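Local coordinates for SRPBCC family protein (Bacillus thuringiensis serovar konkukian, PDB 3F08), which is of unknown function but probably binds a hydrophobic small molecule or lipid, like other Bet v 1-like proteins, at residues B[4-9]-B[123-128]; B[60-65]-B[69-74]; B[25-30]-B[44-49]. The protein carries 5 engineered substitutions. One frame throughout, in Å; residues are numbered along the deposited sequence.

Contact 1: B[4-9]-B[123-128]; sequences TTTSME and GIYSDG
Tyr-125 leaves the helix with CG anti to its carbonyl carbon (chi1 -61°), which sends the ring down past strand 4-9 towards the sheet; Thr-4 and Thr-6 answer it with methyls. In both threonines OG1 takes the place opposite the backbone N (chi1 -171° in Thr-6), and CG2 is left between N and the carbonyl carbon, turned to the helix. This is the helix-grip arrangement of Bet v 1-like proteins, in which the long C-terminal helix, here 114-137, lies over a curved antiparallel sheet. Strand 3-10 is an outermost strand of that sheet within the chain, and the helix runs almost parallel to it: the axes of the two segments come within 8.3 Å and diverge by 13°.

The tyrosine meets the two threonines at different levels. Thr-6 CG2 presses on the root of the side chain, 3.3 Å from Tyr-125 CB, a tight fit for two carbons. The same methyl reaches the helix backbone, lying 4.1 Å from Ser-126 N. Both threonine methyls approach the ring at a slant. No hydrogen bond crosses between strand and helix, and the join rests on van der Waals contact alone.

The polar end of Tyr-125 is served from the sheet floor: its hydroxyl is hydrogen-bonded to Tyr-84 OH and Ser-86 OG, while its ring stacks with Trp-103 on the strand next to 3-10. The ring is thus gripped at its root, along its flank and at its hydroxyl, which restricts its rotation. Val-121 and His-122, one turn earlier on the helix, also pack on Thr-4. Thr-4 itself touches the tyrosine further out than Thr-6 does, its CG2 standing 3.9 Å from the ring carbon Tyr-125 CE2.

Contact 2: B[60-65]-B[69-74]; sequences LEVFND and YYTYSI. Engineered in segment 60-65: Asp-65 (natural residue Glu).
Tyr-69 leans back across strand 60-64 rather than standing upright on its own strand: with CG between the backbone N and the carbonyl carbon (chi1 78°), its ring slants past two neighbours. CE2 lies 3.7 Å from Asn-64 CB, while CE1 and OH lie by Val-62 CG1, at 3.9 and 3.8 Å. Beside it on this face, Val-62 and Thr-71 stand side by side and point the same way, CB to CB at 3.9 Å; Thr-71 OG1 turns instead to Thr-87 OG1 on the next strand.

The face that carries Leu-60, Phe-63, Tyr-70 and Tyr-72 is largely aromatic. Phe-63 and Tyr-70 slant past one another, CD2 of Phe-63 resting 4.0 Å from Tyr-70 CB, while Leu-60 crosses Tyr-70 at about a right angle. The Tyr-70 ring leads away from the hairpin, and its hydroxyl bonds to Arg-46 NH1.

Together the two strands form an antiparallel beta hairpin interrupted by a classic beta bulge. Thr-71 O takes two donors, Glu-61 N at 2.7 Å and Val-62 N at 3.2 Å, so two residues of one strand face a single residue of the other. Beyond the bulge the regular pairing returns, with Asn-64 and Tyr-69 exchanging both backbone bonds. The outer edge of Val-62, Phe-63 and Asn-64 pairs antiparallel with a strand of the second subunit, carrying the sheet across the dimer.

The bulge turns Glu-61 towards the partner strand, where its chain bends at chi2 (-68°). Ser-73 OG donates to the anti lone pair of Glu-61 OE2 at 2.7 Å. This hydroxyl probably helps to stabilise the carboxylate as an anion, and it ties the strands together on the Ser-73 side of the bulge with a side-chain bond.

Contact 3: B[25-30]-B[44-49]; sequences NSLPDW and RVRHLA
Arg-46 reaches from its strand to Leu-27, and the path begins at CB, which has the side chain of Asn-25 beside it. With chi1 at 66° CG lies between the backbone N and the carbonyl carbon, and from CG onward the chain is stretched out to NE, carrying the charged group to the loop. NE comes first, 4.0 Å from Leu-27 CD1. At CZ the same methyl sits over the centre of the guanidinium plane, 3.6 Å from the carbon, so the leucine covers one face and crosses the arginine at about a right angle. NH1 lies 3.7 Å from Leu-27 CG, and the leucine's CD2 brushes this nitrogen as well. NH2 is 3.8 Å from Leu-27 CD1.

Segment 25-30 belongs to the loop between helix 14-21 and strand 36-40, and it folds over the concave side of the Bet v 1-like sheet, where Arg-46 projects from strand 45-49 into the interior of the domain. In members of this superfamily that interior commonly forms the ligand pocket, although no ligand contact is established here for these residues.

The methyl over the guanidinium serves two partners. Leu-27 CD1 is also 3.6 Å from Leu-48 CD1 and 3.8 Å from Leu-48 CD2, meeting the second leucine at about a right angle. Such an apolar lid can offer no hydrogen bond to the buried charge, which has its polar partners outside the two segments. NH2 forms a salt bridge with Glu-58 on the adjoining strand. NH1 bonds to Phe-24 O, just before the loop segment. The Tyr-72 ring lies off the NH2 side of the guanidinium, on the other side of its plane from Leu-27 but well displaced from its centre, in a cation-pi interaction.

How the contacts relate
Contacts 2 and 3 adjoin, their centres about 13 Å apart, because strands 45-49 and 55-64 are neighbours in the sheet: Leu-60 N lies 2.8 Å from Arg-44 O, a probable hydrogen bond. Both also touch the second subunit. Inside the domain, Tyr-70 OH packs 3.9 Å from Leu-27 CD2. Contact 1 lies across the chain's centre from both, about 17 Å from contact 2 and 18 Å from contact 3, centre to centre. It still meets contact 3, with Gly-128 O 3.6 Å from Trp-30 CZ3, so the helix touches the loop. Between helix and sheet lies the region where relatives hold their ligands; none is identified here.

Contact 1: B[4-9]-B[123-128]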
loop_
_atom_site.group_PDB
_atom_site.type_symbol
_atom_site.label_atom_id
_atom_site.label_comp_id
_atom_site.label_asym_id
_atom_site.label_seq_id
_atom_site.Cartn_x
_atom_site.Cartn_y
_atom_site.Cartn_z
ATOM N N THR B 4 12.378 -15.196 -11.934
ATOM C CA THR B 4 12.149 -16.490 -11.323
ATOM C C THR B 4 10.803 -16.461 -10.617
ATOM O O THR B 4 10.308 -15.398 -10.241
ATOM C CB THR B 4 13.273 -16.865 -10.318
ATOM O OG1 THR B 4 13.181 -18.258 -10.002
ATOM C CG2 THR B 4 13.148 -16.056 -9.034
ATOM N N THR B 5 10.202 -17.631 -10.456
ATOM C CA THR B 5 8.917 -17.726 -9.791
ATOM C C THR B 5 8.789 -19.082 -9.134
ATOM O O THR B 5 9.346 -20.071 -9.610
ATOM C CB THR B 5 7.748 -17.599 -10.780
ATOM O OG1 THR B 5 7.847 -16.363 -11.491
ATOM C CG2 THR B 5 6.423 -17.633 -10.034
ATOM N N THR B 6 8.071 -19.123 -8.023
ATOM C CA THR B 6 7.836 -20.382 -7.350
ATOM C C THR B 6 6.423 -20.297 -6.805
ATOM O O THR B 6 5.937 -19.217 -6.467
ATOM C CB THR B 6 8.844 -20.651 -6.210
ATOM O OG1 THR B 6 8.668 -21.993 -5.737
ATOM C CG2 THR B 6 8.636 -19.686 -5.060
ATOM N N SER B 7 5.755 -21.436 -6.743
ATOM C CA SER B 7 4.389 -21.471 -6.266
ATOM C C SER B 7 4.189 -22.633 -5.315
ATOM O O SER B 7 4.955 -23.594 -5.324
ATOM C CB SER B 7 3.440 -21.602 -7.456
ATOM O OG SER B 7 2.133 -21.889 -7.011
HETATM N N MSE B 8 3.162 -22.533 -4.483
HETATM C CA MSE B 8 2.862 -23.599 -3.546
HETATM C C MSE B 8 1.414 -23.526 -3.107
HETATM O O MSE B 8 0.844 -22.443 -2.963
HETATM C CB MSE B 8 3.788 -23.524 -2.325
HETATM C CG MSE B 8 3.576 -24.656 -1.319
HETATM SE SE MSE B 8 5.045 -24.932 -0.053
HETATM C CE MSE B 8 6.055 -26.258 -1.039
ATOM N N GLU B 9 0.810 -24.692 -2.923
ATOM C CA GLU B 9 -0.561 -24.755 -2.459
ATOM C C GLU B 9 -0.484 -24.645 -0.951
ATOM O O GLU B 9 0.009 -25.550 -0.279
ATOM C CB GLU B 9 -1.211 -26.085 -2.837
ATOM C CG GLU B 9 -1.802 -26.133 -4.238
ATOM C CD GLU B 9 -3.038 -25.258 -4.393
ATOM O OE1 GLU B 9 -3.951 -25.355 -3.544
ATOM O OE2 GLU B 9 -3.097 -24.481 -5.370
ATOM N N GLY B 123 15.510 -19.520 -3.861
ATOM C CA GLY B 123 15.690 -20.118 -2.548
ATOM C C GLY B 123 15.000 -19.298 -1.469
ATOM O O GLY B 123 14.445 -19.840 -0.516
ATOM N N ILE B 124 15.037 -17.983 -1.618
ATOM C CA ILE B 124 14.397 -17.099 -0.663
ATOM C C ILE B 124 12.879 -17.269 -0.715
ATOM O O ILE B 124 12.219 -17.386 0.322
ATOM C CB ILE B 124 14.764 -15.635 -0.951
ATOM C CG1 ILE B 124 16.265 -15.437 -0.739
ATOM C CG2 ILE B 124 13.969 -14.694 -0.027
ATOM C CD1 ILE B 124 16.751 -14.030 -1.068
ATOM N N TYR B 125 12.325 -17.297 -1.922
ATOM C CA TYR B 125 10.885 -17.462 -2.078
ATOM C C TYR B 125 10.425 -18.824 -1.566
ATOM O O TYR B 125 9.409 -18.926 -0.881
ATOM C CB TYR B 125 10.482 -17.337 -3.548
ATOM C CG TYR B 125 10.789 -16.006 -4.185
ATOM C CD1 TYR B 125 11.124 -14.889 -3.415
ATOM C CD2 TYR B 125 10.696 -15.849 -5.568
ATOM C CE1 TYR B 125 11.360 -13.640 -4.016
ATOM C CE2 TYR B 125 10.924 -14.624 -6.173
ATOM C CZ TYR B 125 11.255 -13.519 -5.399
ATOM O OH TYR B 125 11.462 -12.302 -6.019
ATOM N N SER B 126 11.180 -19.866 -1.907
ATOM C CA SER B 126 10.852 -21.220 -1.495
ATOM C C SER B 126 10.898 -21.417 0.019
ATOM O O SER B 126 10.095 -22.163 0.579
ATOM C CB SER B 126 11.791 -22.213 -2.174
ATOM O OG SER B 126 11.597 -23.506 -1.635
ATOM N N ASP B 127 11.840 -20.760 0.686
ATOM C CA ASP B 127 11.937 -20.871 2.141
ATOM C C ASP B 127 10.760 -20.159 2.782
ATOM O O ASP B 127 10.191 -20.638 3.764
ATOM C CB ASP B 127 13.230 -20.237 2.660
ATOM C CG ASP B 127 14.435 -21.122 2.456
ATOM O OD1 ASP B 127 14.248 -22.343 2.255
ATOM O OD2 ASP B 127 15.568 -20.595 2.518
ATOM N N GLY B 128 10.407 -19.006 2.221
ATOM C CA GLY B 128 9.293 -18.233 2.741
ATOM C C GLY B 128 7.963 -18.953 2.626
ATOM O O GLY B 128 7.154 -18.912 3.547
#

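Contact 2: B[60-65]-B[69-74]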
loop_
_atom_site.group_PDB
_atom_site.type_symbol
_atom_site.label_atom_id
_atom_site.label_comp_id
_atom_site.label_asym_id
_atom_site.label_seq_id
_atom_site.Cartn_x
_atom_site.Cartn_y
_atom_site.Cartn_z
ATOM N N LEU B 60 7.322 -0.356 -1.192
ATOM C CA LEU B 60 6.045 -0.827 -1.725
ATOM C C LEU B 60 5.835 -0.181 -3.097
ATOM O O LEU B 60 5.858 1.050 -3.209
ATOM C CB LEU B 60 4.890 -0.428 -0.797
ATOM C CG LEU B 60 3.480 -0.840 -1.253
ATOM C CD1 LEU B 60 3.353 -2.367 -1.195
ATOM C CD2 LEU B 60 2.422 -0.189 -0.366
ATOM N N GLU B 61 5.633 -0.996 -4.132
ATOM C CA GLU B 61 5.433 -0.463 -5.480
ATOM C C GLU B 61 3.973 -0.512 -5.917
ATOM O O GLU B 61 3.453 0.452 -6.485
ATOM C CB GLU B 61 6.277 -1.236 -6.496
ATOM C CG GLU B 61 7.788 -1.107 -6.332
ATOM C CD GLU B 61 8.303 0.292 -6.631
ATOM O OE1 GLU B 61 7.583 1.068 -7.297
ATOM O OE2 GLU B 61 9.438 0.610 -6.210
ATOM N N VAL B 62 3.328 -1.649 -5.673
ATOM C CA VAL B 62 1.932 -1.837 -6.029
ATOM C C VAL B 62 1.242 -2.645 -4.943
ATOM O O VAL B 62 1.849 -3.513 -4.310
ATOM C CB VAL B 62 1.763 -2.622 -7.367
ATOM C CG1 VAL B 62 0.308 -2.582 -7.804
ATOM C CG2 VAL B 62 2.654 -2.028 -8.467
ATOM N N PHE B 63 -0.030 -2.353 -4.731
ATOM C CA PHE B 63 -0.827 -3.078 -3.763
ATOM C C PHE B 63 -2.250 -3.137 -4.288
ATOM O O PHE B 63 -2.778 -2.139 -4.783
ATOM C CB PHE B 63 -0.798 -2.383 -2.397
ATOM C CG PHE B 63 -1.710 -3.010 -1.378
ATOM C CD1 PHE B 63 -3.061 -2.664 -1.318
ATOM C CD2 PHE B 63 -1.224 -3.970 -0.490
ATOM C CE1 PHE B 63 -3.924 -3.269 -0.379
ATOM C CE2 PHE B 63 -2.067 -4.579 0.449
ATOM C CZ PHE B 63 -3.419 -4.229 0.504
ATOM N N ASN B 64 -2.863 -4.312 -4.199
ATOM C CA ASN B 64 -4.235 -4.485 -4.650
ATOM C C ASN B 64 -4.873 -5.485 -3.707
ATOM O O ASN B 64 -4.576 -6.681 -3.769
ATOM C CB ASN B 64 -4.278 -4.996 -6.093
ATOM C CG ASN B 64 -5.652 -4.840 -6.718
ATOM O OD1 ASN B 64 -5.783 -4.367 -7.847
ATOM N ND2 ASN B 64 -6.684 -5.237 -5.987
ATOM N N ASP B 65 -5.740 -4.988 -2.827
ATOM C CA ASP B 65 -6.392 -5.837 -1.831
ATOM C C ASP B 65 -7.278 -6.937 -2.406
ATOM O O ASP B 65 -7.171 -8.097 -2.011
ATOM C CB ASP B 65 -7.214 -4.983 -0.853
ATOM C CG ASP B 65 -7.649 -5.762 0.382
ATOM O OD1 ASP B 65 -6.768 -6.232 1.139
ATOM O OD2 ASP B 65 -8.871 -5.903 0.601
ATOM N N TYR B 69 -2.448 -9.103 -3.953
ATOM C CA TYR B 69 -1.027 -9.131 -4.253
ATOM C C TYR B 69 -0.403 -7.775 -3.963
ATOM O O TYR B 69 -1.105 -6.763 -3.877
ATOM C CB TYR B 69 -0.792 -9.511 -5.724
ATOM C CG TYR B 69 -1.030 -8.395 -6.722
ATOM C CD1 TYR B 69 -0.023 -7.485 -7.029
ATOM C CD2 TYR B 69 -2.252 -8.269 -7.379
ATOM C CE1 TYR B 69 -0.222 -6.475 -7.972
ATOM C CE2 TYR B 69 -2.466 -7.266 -8.326
ATOM C CZ TYR B 69 -1.446 -6.373 -8.618
ATOM O OH TYR B 69 -1.641 -5.393 -9.566
ATOM N N TYR B 70 0.909 -7.773 -3.754
ATOM C CA TYR B 70 1.646 -6.536 -3.575
ATOM C C TYR B 70 2.993 -6.749 -4.231
ATOM O O TYR B 70 3.477 -7.878 -4.333
ATOM C CB TYR B 70 1.759 -6.094 -2.098
ATOM C CG TYR B 70 2.602 -6.911 -1.146
ATOM C CD1 TYR B 70 3.998 -6.901 -1.208
ATOM C CD2 TYR B 70 1.997 -7.618 -0.111
ATOM C CE1 TYR B 70 4.769 -7.579 -0.245
ATOM C CE2 TYR B 70 2.744 -8.288 0.842
ATOM C CZ TYR B 70 4.124 -8.268 0.777
ATOM O OH TYR B 70 4.838 -8.931 1.747
ATOM N N THR B 71 3.558 -5.659 -4.732
ATOM C CA THR B 71 4.826 -5.697 -5.429
ATOM C C THR B 71 5.770 -4.756 -4.718
ATOM O O THR B 71 5.385 -3.649 -4.346
ATOM C CB THR B 71 4.647 -5.236 -6.892
ATOM O OG1 THR B 71 3.691 -6.086 -7.539
ATOM C CG2 THR B 71 5.979 -5.274 -7.653
ATOM N N TYR B 72 7.005 -5.194 -4.531
ATOM C CA TYR B 72 7.975 -4.367 -3.852
ATOM C C TYR B 72 9.323 -4.400 -4.539
ATOM O O TYR B 72 9.625 -5.307 -5.324
ATOM C CB TYR B 72 8.117 -4.824 -2.402
ATOM C CG TYR B 72 8.645 -6.232 -2.249
ATOM C CD1 TYR B 72 10.012 -6.482 -2.147
ATOM C CD2 TYR B 72 7.771 -7.315 -2.174
ATOM C CE1 TYR B 72 10.499 -7.781 -1.966
ATOM C CE2 TYR B 72 8.244 -8.617 -1.996
ATOM C CZ TYR B 72 9.609 -8.843 -1.890
ATOM O OH TYR B 72 10.066 -10.131 -1.710
ATOM N N SER B 73 10.129 -3.390 -4.238
ATOM C CA SER B 73 11.462 -3.274 -4.793
ATOM C C SER B 73 12.416 -3.231 -3.613
ATOM O O SER B 73 11.996 -3.045 -2.475
ATOM C CB SER B 73 11.573 -1.998 -5.640
ATOM O OG SER B 73 11.236 -0.838 -4.894
ATOM N N ILE B 74 13.701 -3.415 -3.870
ATOM C CA ILE B 74 14.660 -3.381 -2.784
ATOM C C ILE B 74 15.453 -2.087 -2.793
ATOM O O ILE B 74 16.029 -1.697 -3.805
ATOM C CB ILE B 74 15.607 -4.593 -2.837
ATOM C CG1 ILE B 74 14.906 -5.811 -2.216
ATOM C CG2 ILE B 74 16.908 -4.278 -2.111
ATOM C CD1 ILE B 74 15.753 -7.066 -2.183
#

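Contact 3: B[25-30]-B[44-49]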
loop_
_atom_site.group_PDB
_atom_site.type_symbol
_atom_site.label_atom_id
_atom_site.label_comp_id
_atom_site.label_asym_id
_atom_site.label_seq_id
_atom_site.Cartn_x
_atom_site.Cartn_y
_atom_site.Cartn_z
ATOM N N ASN B 25 3.806 -4.748 6.352
ATOM C CA ASN B 25 4.637 -4.799 7.555
ATOM C C ASN B 25 4.434 -6.089 8.345
ATOM O O ASN B 25 4.917 -6.216 9.469
ATOM C CB ASN B 25 4.323 -3.621 8.483
ATOM C CG ASN B 25 5.436 -3.366 9.486
ATOM O OD1 ASN B 25 5.213 -3.328 10.699
ATOM N ND2 ASN B 25 6.645 -3.192 8.978
ATOM N N SER B 26 3.751 -7.058 7.750
ATOM C CA SER B 26 3.458 -8.298 8.462
ATOM C C SER B 26 4.382 -9.505 8.291
ATOM O O SER B 26 4.072 -10.582 8.789
ATOM C CB SER B 26 2.018 -8.717 8.157
ATOM O OG SER B 26 1.127 -7.679 8.533
ATOM N N LEU B 27 5.514 -9.340 7.619
ATOM C CA LEU B 27 6.419 -10.472 7.430
ATOM C C LEU B 27 6.758 -11.242 8.708
ATOM O O LEU B 27 6.893 -12.464 8.680
ATOM C CB LEU B 27 7.717 -10.024 6.750
ATOM C CG LEU B 27 7.590 -9.605 5.278
ATOM C CD1 LEU B 27 8.959 -9.242 4.733
ATOM C CD2 LEU B 27 6.969 -10.739 4.455
ATOM N N PRO B 28 6.924 -10.541 9.842
ATOM C CA PRO B 28 7.246 -11.317 11.046
ATOM C C PRO B 28 6.104 -12.186 11.557
ATOM O O PRO B 28 6.311 -13.041 12.424
ATOM C CB PRO B 28 7.708 -10.253 12.056
ATOM C CG PRO B 28 7.173 -8.970 11.526
ATOM C CD PRO B 28 7.232 -9.114 10.030
ATOM N N ASP B 29 4.905 -11.987 11.015
ATOM C CA ASP B 29 3.768 -12.804 11.419
ATOM C C ASP B 29 3.826 -14.174 10.742
ATOM O O ASP B 29 3.056 -15.066 11.085
ATOM C CB ASP B 29 2.435 -12.141 11.058
ATOM C CG ASP B 29 2.131 -10.929 11.909
ATOM O OD1 ASP B 29 2.668 -10.843 13.030
ATOM O OD2 ASP B 29 1.338 -10.072 11.461
ATOM N N TRP B 30 4.714 -14.346 9.766
ATOM C CA TRP B 30 4.812 -15.640 9.098
ATOM C C TRP B 30 6.214 -16.056 8.679
ATOM O O TRP B 30 6.413 -17.169 8.200
ATOM C CB TRP B 30 3.865 -15.705 7.888
ATOM C CG TRP B 30 4.025 -14.616 6.861
ATOM C CD1 TRP B 30 3.614 -13.323 6.964
ATOM C CD2 TRP B 30 4.577 -14.759 5.546
ATOM N NE1 TRP B 30 3.866 -12.650 5.794
ATOM C CE2 TRP B 30 4.456 -13.511 4.906
ATOM C CE3 TRP B 30 5.160 -15.828 4.845
ATOM C CZ2 TRP B 30 4.897 -13.297 3.591
ATOM C CZ3 TRP B 30 5.596 -15.617 3.540
ATOM C CH2 TRP B 30 5.461 -14.358 2.927
ATOM N N ARG B 44 4.859 3.200 3.140
ATOM C CA ARG B 44 5.375 2.794 1.830
ATOM C C ARG B 44 6.721 2.071 1.867
ATOM O O ARG B 44 7.128 1.455 0.883
ATOM C CB ARG B 44 5.513 4.021 0.921
ATOM C CG ARG B 44 4.208 4.586 0.404
ATOM C CD ARG B 44 4.440 5.921 -0.298
ATOM N NE ARG B 44 4.701 6.987 0.666
ATOM C CZ ARG B 44 4.913 8.260 0.348
ATOM N NH1 ARG B 44 4.908 8.647 -0.918
ATOM N NH2 ARG B 44 5.104 9.156 1.304
ATOM N N VAL B 45 7.418 2.154 2.991
ATOM C CA VAL B 45 8.721 1.524 3.102
ATOM C C VAL B 45 8.781 0.662 4.356
ATOM O O VAL B 45 8.323 1.076 5.426
ATOM C CB VAL B 45 9.835 2.610 3.146
ATOM C CG1 VAL B 45 11.196 1.974 3.378
ATOM C CG2 VAL B 45 9.845 3.394 1.831
ATOM N N ARG B 46 9.313 -0.547 4.221
ATOM C CA ARG B 46 9.420 -1.421 5.374
ATOM C C ARG B 46 10.874 -1.713 5.696
ATOM O O ARG B 46 11.694 -1.945 4.805
ATOM C CB ARG B 46 8.638 -2.734 5.159
ATOM C CG ARG B 46 9.157 -3.649 4.064
ATOM C CD ARG B 46 8.218 -4.839 3.885
ATOM N NE ARG B 46 8.645 -5.739 2.811
ATOM C CZ ARG B 46 7.909 -6.742 2.339
ATOM N NH1 ARG B 46 6.701 -6.981 2.843
ATOM N NH2 ARG B 46 8.374 -7.507 1.357
ATOM N N HIS B 47 11.189 -1.663 6.985
ATOM C CA HIS B 47 12.533 -1.932 7.470
ATOM C C HIS B 47 12.484 -3.288 8.134
ATOM O O HIS B 47 11.852 -3.457 9.176
ATOM C CB HIS B 47 12.969 -0.872 8.485
ATOM C CG HIS B 47 13.260 0.462 7.874
ATOM N ND1 HIS B 47 12.296 1.219 7.242
ATOM C CD2 HIS B 47 14.411 1.168 7.783
ATOM C CE1 HIS B 47 12.841 2.333 6.788
ATOM N NE2 HIS B 47 14.124 2.327 7.102
ATOM N N LEU B 48 13.150 -4.256 7.519
ATOM C CA LEU B 48 13.175 -5.616 8.026
ATOM C C LEU B 48 14.482 -5.915 8.729
ATOM O O LEU B 48 15.561 -5.700 8.176
ATOM C CB LEU B 48 12.996 -6.595 6.868
ATOM C CG LEU B 48 11.867 -6.242 5.902
ATOM C CD1 LEU B 48 11.934 -7.160 4.688
ATOM C CD2 LEU B 48 10.529 -6.347 6.617
ATOM N N ALA B 49 14.394 -6.414 9.952
ATOM C CA ALA B 49 15.597 -6.749 10.694
ATOM C C ALA B 49 15.731 -8.260 10.804
ATOM O O ALA B 49 14.765 -8.943 11.127
ATOM C CB ALA B 49 15.544 -6.128 12.080
#